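PDB 4J8L: uncharacterized protein YhfS from Escherichia coli, which carries covalently bound pyridoxal 5'-phosphate and is of unknown function, possibly with a cysteine synthase activity. Local coordinates for residues R92-D97 against I116-N121; A85-G90 against M111-I116; V152-L157 against C183-N188; V280-F285 against A337-P342; A68-G73 against S225-A230. All coordinates share one frame; numbering follows the deposited sequence.

How the contacts relate
From the N terminus, residues 68-73 open contact 5, which closes only at 225-230 and encloses three others. Within that span contacts 2 and 1 cross: 85-90 and 92-97 come first, then 111-116 and 116-121, with Ile-116 common to both. They join the turns and strands at the far edge of the seven-stranded sheet. Contact 3 follows in series, holding the start of helix 153-162 against the loop before strand 189-193, and it meets contact 1 where Val-156 packs on Phe-120. Contact 4 lies beyond the closure of contact 5, on the other side of the molecule's centre, and pairs two strands of the separate antiparallel sheet.

Contact 1 of 5, residues R92-D97 against I116-N121; sequences RLLVHD and ITVDFN
The Phe-120 ring carries His-96 on one face, with CB of the histidine 3.6 Å from the ring centroid and only 13° off its normal, while Val-118 CG1 lies at the ring's edge in its plane. The imidazole is met at its own edge: Asp-119 OD1 lies in the ring plane, 3.2 Å from His-96 CE1, and the backbone N of Phe-120 donates to His-96 ND1 over 2.9 Å, tilted 27° out of the plane. Because ND1 accepts this bond and NE2 pairs with Asp-149, both ring nitrogens are engaged and the rotation of the imidazole is fixed; Tyr-151 adds an edge-to-face contact. CG of His-96 stands anti to the backbone N (chi1 175°), on the side of the turn that follows the neighbouring strand. That turn is an Asx turn, Asp-119 OD1 accepting from Asn-121 N. At the other end, Ile-116 CD1 sits over one face of the Arg-92 guanidinium, 3.5 Å from NH2. Between them Leu-94 CD1 packs on Ile-116 CG2 at 3.7 Å, and its CD2 reaches tip to tip toward Phe-120. An alanine at Phe-120 would probably leave His-96 CB and Leu-94 CD2 without their aromatic neighbour and open a gap beside Val-118. Backbone bonds run from Ile-116 N to Leu-93 O and from Val-95 N to Ile-116 O, the parallel pairing of the beta-alpha-beta unit formed by strand 92-96, helix 102-111 and strand 114-118, at the edge of a sheet of the aminotransferase type.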
# COMPACT_ATOMS: atom_id res chain seq x y z
N ARG A 92 -21.44 -6.13 10.98
CA ARG A 92 -20.94 -7.18 10.10
C ARG A 92 -20.11 -6.63 8.96
O ARG A 92 -20.56 -5.79 8.18
CB ARG A 92 -22.12 -8.01 9.57
CG ARG A 92 -22.96 -8.63 10.68
CD ARG A 92 -24.41 -8.84 10.26
NE ARG A 92 -24.55 -9.87 9.23
CZ ARG A 92 -24.44 -11.18 9.47
NH1 ARG A 92 -24.18 -11.61 10.70
NH2 ARG A 92 -24.59 -12.05 8.49
N LEU A 93 -18.87 -7.11 8.88
CA LEU A 93 -17.92 -6.65 7.87
C LEU A 93 -17.61 -7.76 6.88
O LEU A 93 -17.23 -8.86 7.26
CB LEU A 93 -16.62 -6.17 8.53
CG LEU A 93 -15.51 -5.76 7.57
CD1 LEU A 93 -15.85 -4.43 6.88
CD2 LEU A 93 -14.16 -5.67 8.29
N LEU A 94 -17.79 -7.47 5.59
CA LEU A 94 -17.44 -8.43 4.56
C LEU A 94 -15.95 -8.34 4.22
O LEU A 94 -15.41 -7.26 3.98
CB LEU A 94 -18.28 -8.19 3.31
CG LEU A 94 -18.01 -9.17 2.15
CD1 LEU A 94 -18.78 -10.46 2.35
CD2 LEU A 94 -18.35 -8.54 0.81
N VAL A 95 -15.28 -9.50 4.20
CA VAL A 95 -13.89 -9.58 3.78
C VAL A 95 -13.67 -10.74 2.81
O VAL A 95 -14.48 -11.67 2.72
CB VAL A 95 -12.91 -9.75 4.98
CG1 VAL A 95 -12.95 -8.53 5.89
CG2 VAL A 95 -13.25 -11.01 5.76
N HIS A 96 -12.56 -10.66 2.08
CA HIS A 96 -12.17 -11.68 1.12
C HIS A 96 -11.72 -12.96 1.83
O HIS A 96 -11.25 -12.92 2.97
CB HIS A 96 -11.04 -11.11 0.25
CG HIS A 96 -10.44 -12.09 -0.71
ND1 HIS A 96 -11.19 -12.95 -1.48
CD2 HIS A 96 -9.14 -12.31 -1.05
CE1 HIS A 96 -10.38 -13.67 -2.25
NE2 HIS A 96 -9.14 -13.30 -2.00
N ASP A 97 -11.88 -14.10 1.16
CA ASP A 97 -11.46 -15.40 1.69
C ASP A 97 -9.96 -15.59 1.54
O ASP A 97 -9.50 -16.33 0.67
CB ASP A 97 -12.23 -16.53 0.99
CG ASP A 97 -12.00 -17.89 1.63
OD1 ASP A 97 -11.39 -17.97 2.72
OD2 ASP A 97 -12.47 -18.90 1.05
N ILE A 116 -17.87 -11.63 7.66
CA ILE A 116 -18.53 -12.42 6.63
C ILE A 116 -17.52 -12.59 5.51
O ILE A 116 -17.01 -11.61 4.98
CB ILE A 116 -19.77 -11.70 6.07
CG1 ILE A 116 -20.78 -11.41 7.18
CG2 ILE A 116 -20.40 -12.52 4.96
CD1 ILE A 116 -21.95 -10.57 6.73
N THR A 117 -17.24 -13.83 5.15
CA THR A 117 -16.16 -14.13 4.22
C THR A 117 -16.71 -14.66 2.90
O THR A 117 -17.65 -15.45 2.89
CB THR A 117 -15.21 -15.16 4.84
OG1 THR A 117 -14.63 -14.61 6.03
CG2 THR A 117 -14.11 -15.51 3.88
N VAL A 118 -16.12 -14.23 1.79
CA VAL A 118 -16.45 -14.75 0.48
C VAL A 118 -15.24 -14.58 -0.45
O VAL A 118 -14.41 -13.69 -0.24
CB VAL A 118 -17.70 -14.04 -0.12
CG1 VAL A 118 -17.39 -12.57 -0.39
CG2 VAL A 118 -18.17 -14.75 -1.39
N ASP A 119 -15.13 -15.44 -1.45
CA ASP A 119 -14.03 -15.36 -2.41
C ASP A 119 -14.27 -14.21 -3.40
O ASP A 119 -15.11 -14.33 -4.28
CB ASP A 119 -13.93 -16.69 -3.17
CG ASP A 119 -12.63 -16.84 -3.94
OD1 ASP A 119 -11.86 -15.87 -4.03
OD2 ASP A 119 -12.37 -17.95 -4.46
N PHE A 120 -13.53 -13.11 -3.26
CA PHE A 120 -13.70 -11.97 -4.17
C PHE A 120 -13.34 -12.33 -5.61
O PHE A 120 -13.63 -11.58 -6.54
CB PHE A 120 -12.83 -10.77 -3.74
CG PHE A 120 -13.32 -10.06 -2.50
CD1 PHE A 120 -14.44 -10.49 -1.81
CD2 PHE A 120 -12.64 -8.93 -2.05
CE1 PHE A 120 -14.87 -9.82 -0.67
CE2 PHE A 120 -13.06 -8.26 -0.91
CZ PHE A 120 -14.18 -8.70 -0.22
N ASN A 121 -12.68 -13.47 -5.79
CA ASN A 121 -12.29 -13.92 -7.12
C ASN A 121 -13.48 -14.51 -7.87
O ASN A 121 -13.40 -14.79 -9.07
CB ASN A 121 -11.16 -14.96 -7.04
CG ASN A 121 -9.87 -14.37 -6.51
OD1 ASN A 121 -9.39 -13.35 -7.00
ND2 ASN A 121 -9.31 -15.02 -5.49

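Contact 2 of 5, residues A85-G90 against M111-I116; sequences ALLKPG and MGLTLI
Leu-113 reaches with its CD2 methyl into the bend of residues 87-90, meeting Leu-87 CD1 tip to tip at 3.9 Å and approaching the carbonyl of Lys-88, with CD2 3.5 Å from Lys-88 O. CG of Leu-87 lies between its backbone N and carbonyl carbon (chi1 75°), which puts CG itself 4.1 Å from Leu-113 CD2. Residue Met-111 is a selenomethionine, and its chain bends at the selenium (chi3 66°) to bring CE to 3.4 Å from Leu-87 O; the same methyl brushes Pro-89 CD more loosely. The contact joins two helix-to-strand turns of the alternating alpha/beta fold, one running from helix 74-86 into strand 92-96, the other from helix 102-111 into strand 114-118. The second is a Schellman motif, with Gly-112 leaving the helix at positive phi, a conformation that favours glycine. Around it the backbones come close. The carbonyl of Met-111 receives a weak hydrogen bond from Gly-90 N at 3.2 Å and also faces the CA of Pro-89. Gly-90 CA in turn makes a CH-O contact with Gly-112 O, again 3.2 Å long. With phi near 87° at Gly-90, any beta carbon would be pressed against the carbonyl oxygen of Pro-89, which by itself calls for glycine. Leu-113 CD2 lies 4.0 Å from Gly-90 N.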
# COMPACT_ATOMS: atom_id res chain seq x y z
N ALA A 85 -15.78 4.84 10.90
CA ALA A 85 -16.71 5.77 10.28
C ALA A 85 -17.74 5.06 9.39
O ALA A 85 -18.74 5.67 9.00
CB ALA A 85 -15.94 6.81 9.47
N LEU A 86 -17.52 3.78 9.09
CA LEU A 86 -18.44 3.03 8.23
C LEU A 86 -19.36 2.09 9.00
O LEU A 86 -20.48 1.79 8.56
CB LEU A 86 -17.68 2.23 7.18
CG LEU A 86 -16.98 3.03 6.08
CD1 LEU A 86 -16.31 2.10 5.08
CD2 LEU A 86 -17.96 3.96 5.37
N LEU A 87 -18.90 1.61 10.15
CA LEU A 87 -19.77 0.75 10.94
C LEU A 87 -19.53 0.82 12.44
O LEU A 87 -18.55 1.40 12.91
CB LEU A 87 -19.75 -0.70 10.42
CG LEU A 87 -18.57 -1.64 10.65
CD1 LEU A 87 -19.01 -3.04 10.29
CD2 LEU A 87 -17.38 -1.25 9.83
N LYS A 88 -20.49 0.25 13.18
CA LYS A 88 -20.50 0.30 14.63
C LYS A 88 -19.94 -1.00 15.18
O LYS A 88 -19.91 -2.00 14.47
CB LYS A 88 -21.94 0.49 15.13
CG LYS A 88 -22.56 1.82 14.71
CD LYS A 88 -24.02 1.90 15.12
CE LYS A 88 -24.63 3.24 14.73
NZ LYS A 88 -26.06 3.33 15.13
N PRO A 89 -19.48 -0.98 16.44
CA PRO A 89 -19.02 -2.20 17.10
C PRO A 89 -20.09 -3.28 17.03
O PRO A 89 -21.27 -3.00 17.25
CB PRO A 89 -18.84 -1.77 18.55
CG PRO A 89 -18.56 -0.34 18.48
CD PRO A 89 -19.32 0.20 17.31
N GLY A 90 -19.69 -4.51 16.72
CA GLY A 90 -20.62 -5.62 16.71
C GLY A 90 -21.35 -5.79 15.39
O GLY A 90 -22.16 -6.70 15.23
N MSE A 111 -13.02 -3.98 17.69
CA MSE A 111 -14.36 -3.45 17.45
C MSE A 111 -15.45 -4.51 17.64
O MSE A 111 -16.63 -4.20 17.57
CB MSE A 111 -14.49 -2.87 16.04
CG MSE A 111 -13.66 -1.63 15.79
SE MSE A 111 -14.14 -0.80 14.07
CE MSE A 111 -15.96 -0.24 14.49
N GLY A 112 -15.05 -5.75 17.87
CA GLY A 112 -16.01 -6.83 18.05
C GLY A 112 -16.87 -7.08 16.83
O GLY A 112 -18.03 -7.48 16.94
N LEU A 113 -16.30 -6.85 15.65
CA LEU A 113 -17.04 -7.04 14.41
C LEU A 113 -17.24 -8.52 14.11
O LEU A 113 -16.43 -9.36 14.50
CB LEU A 113 -16.30 -6.40 13.24
CG LEU A 113 -16.00 -4.90 13.34
CD1 LEU A 113 -15.31 -4.41 12.07
CD2 LEU A 113 -17.28 -4.14 13.59
N THR A 114 -18.33 -8.82 13.42
CA THR A 114 -18.57 -10.15 12.89
C THR A 114 -18.09 -10.16 11.45
O THR A 114 -18.49 -9.31 10.66
CB THR A 114 -20.06 -10.48 12.93
OG1 THR A 114 -20.50 -10.55 14.29
CG2 THR A 114 -20.34 -11.82 12.25
N LEU A 115 -17.24 -11.12 11.11
CA LEU A 115 -16.73 -11.20 9.74
C LEU A 115 -17.60 -12.10 8.86
O LEU A 115 -18.02 -13.19 9.28
CB LEU A 115 -15.29 -11.70 9.72
CG LEU A 115 -14.26 -10.78 10.36
CD1 LEU A 115 -12.85 -11.31 10.14
CD2 LEU A 115 -14.40 -9.36 9.82
N ILE A 116 -17.87 -11.63 7.66
CA ILE A 116 -18.53 -12.42 6.63
C ILE A 116 -17.52 -12.59 5.51
O ILE A 116 -17.01 -11.61 4.98
CB ILE A 116 -19.77 -11.70 6.07
CG1 ILE A 116 -20.78 -11.41 7.18
CG2 ILE A 116 -20.40 -12.52 4.96
CD1 ILE A 116 -21.95 -10.57 6.73

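Contact 3 of 5, residues V152-L157 against C183-N188; sequences VLADVL and CECGAN
Cys-185 holds its SG between its own backbone N and carbonyl carbon (chi1 62°), while Leu-157 sets CG anti to its carbonyl carbon (chi1 -65°), toward the loop, and chi2 near 172° carries CD1 to the sulfur. Leu-157 CD1 lies 3.9 Å from Cys-185 SG, and Leu-153 CD2 approaches the same sulfur at 4.0 Å, so that two leucines one helical turn apart both meet it. Ala-154 adds its CB at 3.8 Å from Cys-185 CB. The other branch of Leu-157, CD2, rests on Ala-187 CB. This is the first part of helix 153-162, with Val-152 at its N-cap, packed on the loop that leads into strand 189-193; the helix covers one side of the large-domain sheet, where Leu-157 also touches Val-140, Ala-167 and Thr-169. An alanine at Leu-157 would probably open a gap beside Cys-185 SG and Ala-187 CB and leave both less tightly packed against the helix. Gly-186 passes close to the helix with its backbone at positive phi; a beta carbon there would come within 3.0 Å of Leu-157 CB and would also press on the carbonyl oxygen of Cys-185. No direct hydrogen bond crosses the contact. Instead one water donates to Ala-154 O at 2.8 Å and also to Cys-185 O, at a doubtfully short 2.5 Å. A second water lies between Leu-157 O and Gly-186 O, the latter also accepting from Arg-161 NH2.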
# COMPACT_ATOMS: atom_id res chain seq x y z
N VAL A 152 -10.21 -7.96 -10.09
CA VAL A 152 -10.06 -6.57 -10.50
C VAL A 152 -10.73 -5.69 -9.45
O VAL A 152 -11.93 -5.84 -9.20
CB VAL A 152 -10.71 -6.32 -11.87
CG1 VAL A 152 -10.66 -4.83 -12.22
CG2 VAL A 152 -10.04 -7.16 -12.93
N LEU A 153 -9.95 -4.81 -8.83
CA LEU A 153 -10.45 -3.96 -7.75
C LEU A 153 -11.76 -3.26 -8.11
O LEU A 153 -12.74 -3.35 -7.36
CB LEU A 153 -9.40 -2.92 -7.35
CG LEU A 153 -9.76 -2.00 -6.18
CD1 LEU A 153 -10.09 -2.82 -4.94
CD2 LEU A 153 -8.64 -1.02 -5.88
N ALA A 154 -11.77 -2.60 -9.26
CA ALA A 154 -12.94 -1.82 -9.69
C ALA A 154 -14.20 -2.67 -9.81
O ALA A 154 -15.31 -2.21 -9.53
CB ALA A 154 -12.64 -1.11 -11.00
N ASP A 155 -14.04 -3.92 -10.23
CA ASP A 155 -15.18 -4.81 -10.43
C ASP A 155 -15.76 -5.29 -9.10
O ASP A 155 -16.98 -5.42 -8.95
CB ASP A 155 -14.81 -5.99 -11.33
CG ASP A 155 -14.46 -5.55 -12.73
OD1 ASP A 155 -14.79 -4.40 -13.11
OD2 ASP A 155 -13.85 -6.35 -13.47
N VAL A 156 -14.88 -5.55 -8.14
CA VAL A 156 -15.34 -5.93 -6.81
C VAL A 156 -16.08 -4.75 -6.18
O VAL A 156 -17.16 -4.92 -5.60
CB VAL A 156 -14.17 -6.35 -5.91
CG1 VAL A 156 -14.61 -6.50 -4.47
CG2 VAL A 156 -13.55 -7.65 -6.43
N LEU A 157 -15.51 -3.56 -6.33
CA LEU A 157 -16.13 -2.34 -5.81
C LEU A 157 -17.48 -2.04 -6.46
O LEU A 157 -18.42 -1.65 -5.78
CB LEU A 157 -15.18 -1.14 -5.95
CG LEU A 157 -13.91 -1.25 -5.10
CD1 LEU A 157 -12.94 -0.13 -5.45
CD2 LEU A 157 -14.25 -1.23 -3.62
N CYS A 183 -10.68 4.80 -4.00
CA CYS A 183 -11.62 5.91 -4.10
C CYS A 183 -11.75 6.46 -5.52
O CYS A 183 -12.65 7.25 -5.80
CB CYS A 183 -11.25 7.05 -3.14
SG CYS A 183 -9.67 7.85 -3.47
N GLU A 184 -10.85 6.04 -6.41
CA GLU A 184 -10.91 6.47 -7.80
C GLU A 184 -11.65 5.48 -8.67
O GLU A 184 -11.90 5.74 -9.85
CB GLU A 184 -9.50 6.69 -8.36
CG GLU A 184 -8.68 7.71 -7.59
CD GLU A 184 -7.29 7.90 -8.15
OE1 GLU A 184 -6.50 6.92 -8.13
OE2 GLU A 184 -6.98 9.02 -8.61
N CYS A 185 -11.99 4.32 -8.11
CA CYS A 185 -12.70 3.32 -8.90
C CYS A 185 -13.84 2.63 -8.15
O CYS A 185 -14.15 1.45 -8.39
CB CYS A 185 -11.73 2.30 -9.50
SG CYS A 185 -10.77 1.31 -8.31
N GLY A 186 -14.48 3.36 -7.24
CA GLY A 186 -15.72 2.88 -6.65
C GLY A 186 -15.83 2.82 -5.14
O GLY A 186 -16.94 2.70 -4.61
N ALA A 187 -14.71 2.90 -4.43
CA ALA A 187 -14.74 2.81 -2.97
C ALA A 187 -15.24 4.10 -2.33
O ALA A 187 -15.05 5.20 -2.88
CB ALA A 187 -13.34 2.47 -2.42
N ASN A 188 -15.87 3.97 -1.17
CA ASN A 188 -16.28 5.15 -0.43
C ASN A 188 -15.10 5.87 0.20
O ASN A 188 -15.08 7.08 0.26
CB ASN A 188 -17.34 4.80 0.61
CG ASN A 188 -18.57 4.24 -0.03
OD1 ASN A 188 -18.71 3.02 -0.16
ND2 ASN A 188 -19.45 5.12 -0.50
O HOH W 1 -16.13 0.45 -9.64
O HOH W 2 -17.91 0.27 -3.73

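Contact 4 of 5, residues V280-F285 against A337-P342; sequences VLIVEF and AIRINP
Strands 279-285 and 337-341 are the two inner strands of the four-stranded antiparallel sheet in the YhfS-like C-terminal domain. Leu-281 and Ile-340 form a hydrogen-bonded pair, with Leu-281 N donating to Ile-340 O at 3.0 Å and Ile-340 N returning the bond to Leu-281 O. Val-283 and Ile-338 do the same two residues on. Between and beyond them, Ile-282 with Arg-339 and Glu-284 with Ala-337 are non-hydrogen-bonded pairs. The face carrying Leu-281, Val-283, Ile-338 and Ile-340 is apolar: Val-283 CG2 meets Ile-340 CD1 at 4.0 Å, and Ile-338 CD1 lies at the edge of the Phe-285 ring, 4.1 Å from CZ. Ile-338 CG1 stands between the backbone N and the carbonyl carbon (chi1 63°), from where it packs on Val-283 CB at 4.1 Å. Leu-281 carries this face onto helix 229-261. On the other face, Glu-284 CB and Ala-337 CB touch at 4.0 Å, while the Glu-284 carboxylate bonds to Ser-270 and the Arg-339 guanidinium to the carbonyls of Ala-276 and Arg-321. At the strand end, Val-280 CG1 lies across the Asn-341 side chain, 3.8 Å from ND2, whose amide bonds to Glu-310. The pair thus has one apolar face, turned to the helix through Leu-281, and one mixed face, where Glu-284 and Arg-339 stand among Ile-282 and Ala-337 and find their polar partners outside the two strands.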
# COMPACT_ATOMS: atom_id res chain seq x y z
N VAL A 280 7.14 -7.32 -5.92
CA VAL A 280 8.54 -7.65 -5.68
C VAL A 280 8.90 -8.91 -6.46
O VAL A 280 8.04 -9.53 -7.10
CB VAL A 280 8.80 -7.97 -4.18
CG1 VAL A 280 8.55 -6.73 -3.32
CG2 VAL A 280 7.93 -9.13 -3.72
N LEU A 281 10.17 -9.30 -6.41
CA LEU A 281 10.60 -10.56 -7.00
C LEU A 281 10.63 -11.68 -5.97
O LEU A 281 11.04 -11.49 -4.82
CB LEU A 281 11.99 -10.45 -7.62
CG LEU A 281 11.97 -10.17 -9.12
CD1 LEU A 281 11.84 -8.68 -9.36
CD2 LEU A 281 13.19 -10.75 -9.82
N ILE A 282 10.18 -12.86 -6.38
CA ILE A 282 10.38 -14.06 -5.57
C ILE A 282 11.37 -14.95 -6.28
O ILE A 282 11.14 -15.39 -7.41
CB ILE A 282 9.08 -14.81 -5.34
CG1 ILE A 282 8.14 -13.96 -4.49
CG2 ILE A 282 9.35 -16.15 -4.66
CD1 ILE A 282 6.71 -14.31 -4.66
N VAL A 283 12.49 -15.21 -5.62
CA VAL A 283 13.58 -15.96 -6.23
C VAL A 283 13.80 -17.26 -5.49
O VAL A 283 14.03 -17.26 -4.28
CB VAL A 283 14.87 -15.14 -6.21
CG1 VAL A 283 16.00 -15.92 -6.85
CG2 VAL A 283 14.66 -13.81 -6.94
N GLU A 284 13.73 -18.37 -6.22
CA GLU A 284 13.88 -19.70 -5.65
C GLU A 284 15.17 -20.33 -6.17
O GLU A 284 15.45 -20.26 -7.36
CB GLU A 284 12.69 -20.59 -6.01
CG GLU A 284 12.72 -22.00 -5.42
CD GLU A 284 11.79 -22.95 -6.14
OE1 GLU A 284 11.50 -22.72 -7.34
OE2 GLU A 284 11.35 -23.95 -5.52
N PHE A 285 15.93 -20.94 -5.26
CA PHE A 285 17.18 -21.60 -5.61
C PHE A 285 16.99 -23.11 -5.75
O PHE A 285 16.06 -23.68 -5.20
CB PHE A 285 18.24 -21.29 -4.55
CG PHE A 285 18.42 -19.81 -4.32
CD1 PHE A 285 19.09 -19.03 -5.25
CD2 PHE A 285 17.88 -19.21 -3.19
CE1 PHE A 285 19.23 -17.65 -5.05
CE2 PHE A 285 18.02 -17.84 -2.99
CZ PHE A 285 18.70 -17.06 -3.91
N ALA A 337 13.65 -20.12 -1.03
CA ALA A 337 13.26 -18.91 -1.76
C ALA A 337 13.28 -17.66 -0.90
O ALA A 337 13.14 -17.72 0.33
CB ALA A 337 11.89 -19.10 -2.39
N ILE A 338 13.46 -16.51 -1.56
CA ILE A 338 13.54 -15.23 -0.87
C ILE A 338 12.72 -14.19 -1.62
O ILE A 338 12.36 -14.39 -2.78
CB ILE A 338 15.00 -14.74 -0.79
CG1 ILE A 338 15.57 -14.50 -2.19
CG2 ILE A 338 15.85 -15.77 -0.02
CD1 ILE A 338 16.91 -13.75 -2.19
N ARG A 339 12.42 -13.08 -0.94
CA ARG A 339 11.83 -11.91 -1.60
C ARG A 339 12.90 -10.85 -1.84
O ARG A 339 13.76 -10.63 -0.99
CB ARG A 339 10.72 -11.29 -0.74
CG ARG A 339 9.39 -12.04 -0.80
CD ARG A 339 8.32 -11.34 0.04
NE ARG A 339 8.61 -11.44 1.48
CZ ARG A 339 7.83 -10.94 2.43
NH1 ARG A 339 6.70 -10.31 2.12
NH2 ARG A 339 8.17 -11.08 3.71
N ILE A 340 12.83 -10.20 -3.00
CA ILE A 340 13.71 -9.07 -3.28
C ILE A 340 12.90 -7.86 -3.71
O ILE A 340 12.16 -7.93 -4.70
CB ILE A 340 14.73 -9.37 -4.38
CG1 ILE A 340 15.64 -10.53 -3.98
CG2 ILE A 340 15.62 -8.14 -4.65
CD1 ILE A 340 16.64 -10.90 -5.05
N ASN A 341 13.03 -6.76 -2.97
CA ASN A 341 12.44 -5.48 -3.37
C ASN A 341 13.61 -4.58 -3.74
O ASN A 341 14.37 -4.15 -2.86
CB ASN A 341 11.64 -4.88 -2.23
CG ASN A 341 10.85 -3.64 -2.64
OD1 ASN A 341 11.27 -2.90 -3.52
ND2 ASN A 341 9.72 -3.41 -1.99
N PRO A 342 13.79 -4.31 -5.04
CA PRO A 342 14.96 -3.54 -5.48
C PRO A 342 15.05 -2.14 -4.87
O PRO A 342 16.14 -1.56 -4.90
CB PRO A 342 14.75 -3.43 -6.99
CG PRO A 342 13.92 -4.64 -7.34
CD PRO A 342 12.97 -4.77 -6.18

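Contact 5 of 5, residues A68-G73 against S225-A230; sequences AALVQG and SQIQGA
Ile-227 projects from the segment just ahead of helix 229-261 onto strand 67-72, an outermost strand of the seven-stranded large-domain sheet. Its CB lies 4.0 Å from Leu-70 CB, and CG1 comes closer, to 3.7 Å from the same atom, the two side chains crossing at about a right angle. CG2 turns to Leu-70 CD1 at a looser 4.2 Å. The tip, CD1, is folded back by chi2 near -49° and ends against the amide of Gln-72, 3.5 Å from its CD. The glutamine and isoleucine slide past each other in opposite directions, and Gln-72 bends at chi2, its NE2 bonding to Gly-224 O. A water links Gln-72 N, at 2.9 Å, with Ser-225 O, to which it donates, so Gln-72 and the loop are joined partly through solvent. Leu-70 is further covered by helix 50-62 and Ile-227 also touches Val-203 of the neighbouring strand 203-208, so Ile-227 packs over the face of the sheet at its outermost strand, just before the chain enters the long helix that runs on to the C-terminal domain. Ile-227 CD1 also comes to 3.8 Å from Val-71 C.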
# COMPACT_ATOMS: atom_id res chain seq x y z
N ALA A 68 -10.42 14.51 2.22
CA ALA A 68 -9.38 13.67 2.80
C ALA A 68 -9.05 14.08 4.23
O ALA A 68 -9.28 15.22 4.63
CB ALA A 68 -8.11 13.69 1.94
N ALA A 69 -8.51 13.14 5.00
CA ALA A 69 -8.02 13.45 6.34
C ALA A 69 -6.71 12.73 6.57
O ALA A 69 -6.60 11.54 6.31
CB ALA A 69 -9.04 13.04 7.40
N LEU A 70 -5.72 13.46 7.07
CA LEU A 70 -4.49 12.82 7.55
C LEU A 70 -4.71 12.43 9.01
O LEU A 70 -5.35 13.17 9.77
CB LEU A 70 -3.30 13.79 7.40
CG LEU A 70 -2.95 14.15 5.96
CD1 LEU A 70 -1.80 15.18 5.90
CD2 LEU A 70 -2.57 12.90 5.19
N VAL A 71 -4.22 11.25 9.39
CA VAL A 71 -4.44 10.72 10.73
C VAL A 71 -3.14 10.11 11.30
O VAL A 71 -2.23 9.74 10.55
CB VAL A 71 -5.53 9.63 10.77
CG1 VAL A 71 -6.87 10.17 10.25
CG2 VAL A 71 -5.08 8.42 9.95
N GLN A 72 -3.08 10.01 12.62
CA GLN A 72 -1.99 9.32 13.28
C GLN A 72 -2.13 7.81 13.10
O GLN A 72 -3.22 7.29 12.78
CB GLN A 72 -1.98 9.63 14.78
CG GLN A 72 -1.85 11.12 15.12
CD GLN A 72 -0.43 11.64 14.94
OE1 GLN A 72 0.44 11.00 14.32
NE2 GLN A 72 -0.17 12.83 15.49
N GLY A 73 -1.02 7.10 13.30
CA GLY A 73 -1.05 5.65 13.20
C GLY A 73 -0.80 5.09 11.81
O GLY A 73 -0.94 3.88 11.59
N SER A 225 -4.04 14.34 18.18
CA SER A 225 -4.75 13.70 17.07
C SER A 225 -4.34 14.29 15.73
O SER A 225 -4.43 13.63 14.70
CB SER A 225 -6.27 13.86 17.24
OG SER A 225 -6.78 13.08 18.31
N GLN A 226 -3.89 15.55 15.75
CA GLN A 226 -3.64 16.30 14.53
C GLN A 226 -2.31 15.98 13.88
O GLN A 226 -1.34 15.61 14.54
CB GLN A 226 -3.68 17.82 14.79
CG GLN A 226 -4.90 18.29 15.57
CD GLN A 226 -6.22 17.74 15.04
OE1 GLN A 226 -6.42 17.63 13.82
NE2 GLN A 226 -7.11 17.38 15.95
N ILE A 227 -2.27 16.15 12.57
CA ILE A 227 -1.02 16.09 11.83
C ILE A 227 -0.54 17.53 11.64
O ILE A 227 -1.28 18.40 11.15
CB ILE A 227 -1.24 15.37 10.48
CG1 ILE A 227 -1.72 13.93 10.73
CG2 ILE A 227 0.03 15.37 9.64
CD1 ILE A 227 -0.88 13.15 11.76
N GLN A 228 0.69 17.83 12.05
CA GLN A 228 1.16 19.22 12.01
C GLN A 228 1.48 19.66 10.58
O GLN A 228 1.70 18.81 9.70
CB GLN A 228 2.36 19.42 12.93
CG GLN A 228 2.07 19.08 14.39
CD GLN A 228 0.92 19.90 14.98
OE1 GLN A 228 0.66 21.02 14.56
NE2 GLN A 228 0.24 19.33 15.97
N GLY A 229 1.48 20.97 10.34
CA GLY A 229 1.69 21.52 9.01
C GLY A 229 2.94 20.98 8.34
O GLY A 229 2.90 20.61 7.16
N ALA A 230 4.04 20.92 9.07
CA ALA A 230 5.31 20.46 8.50
C ALA A 230 5.22 19.00 8.06
O ALA A 230 5.76 18.61 7.02
CB ALA A 230 6.45 20.67 9.48
O HOH W 3 -5.19 11.09 14.27
O HOH W 4 1.32 15.09 14.69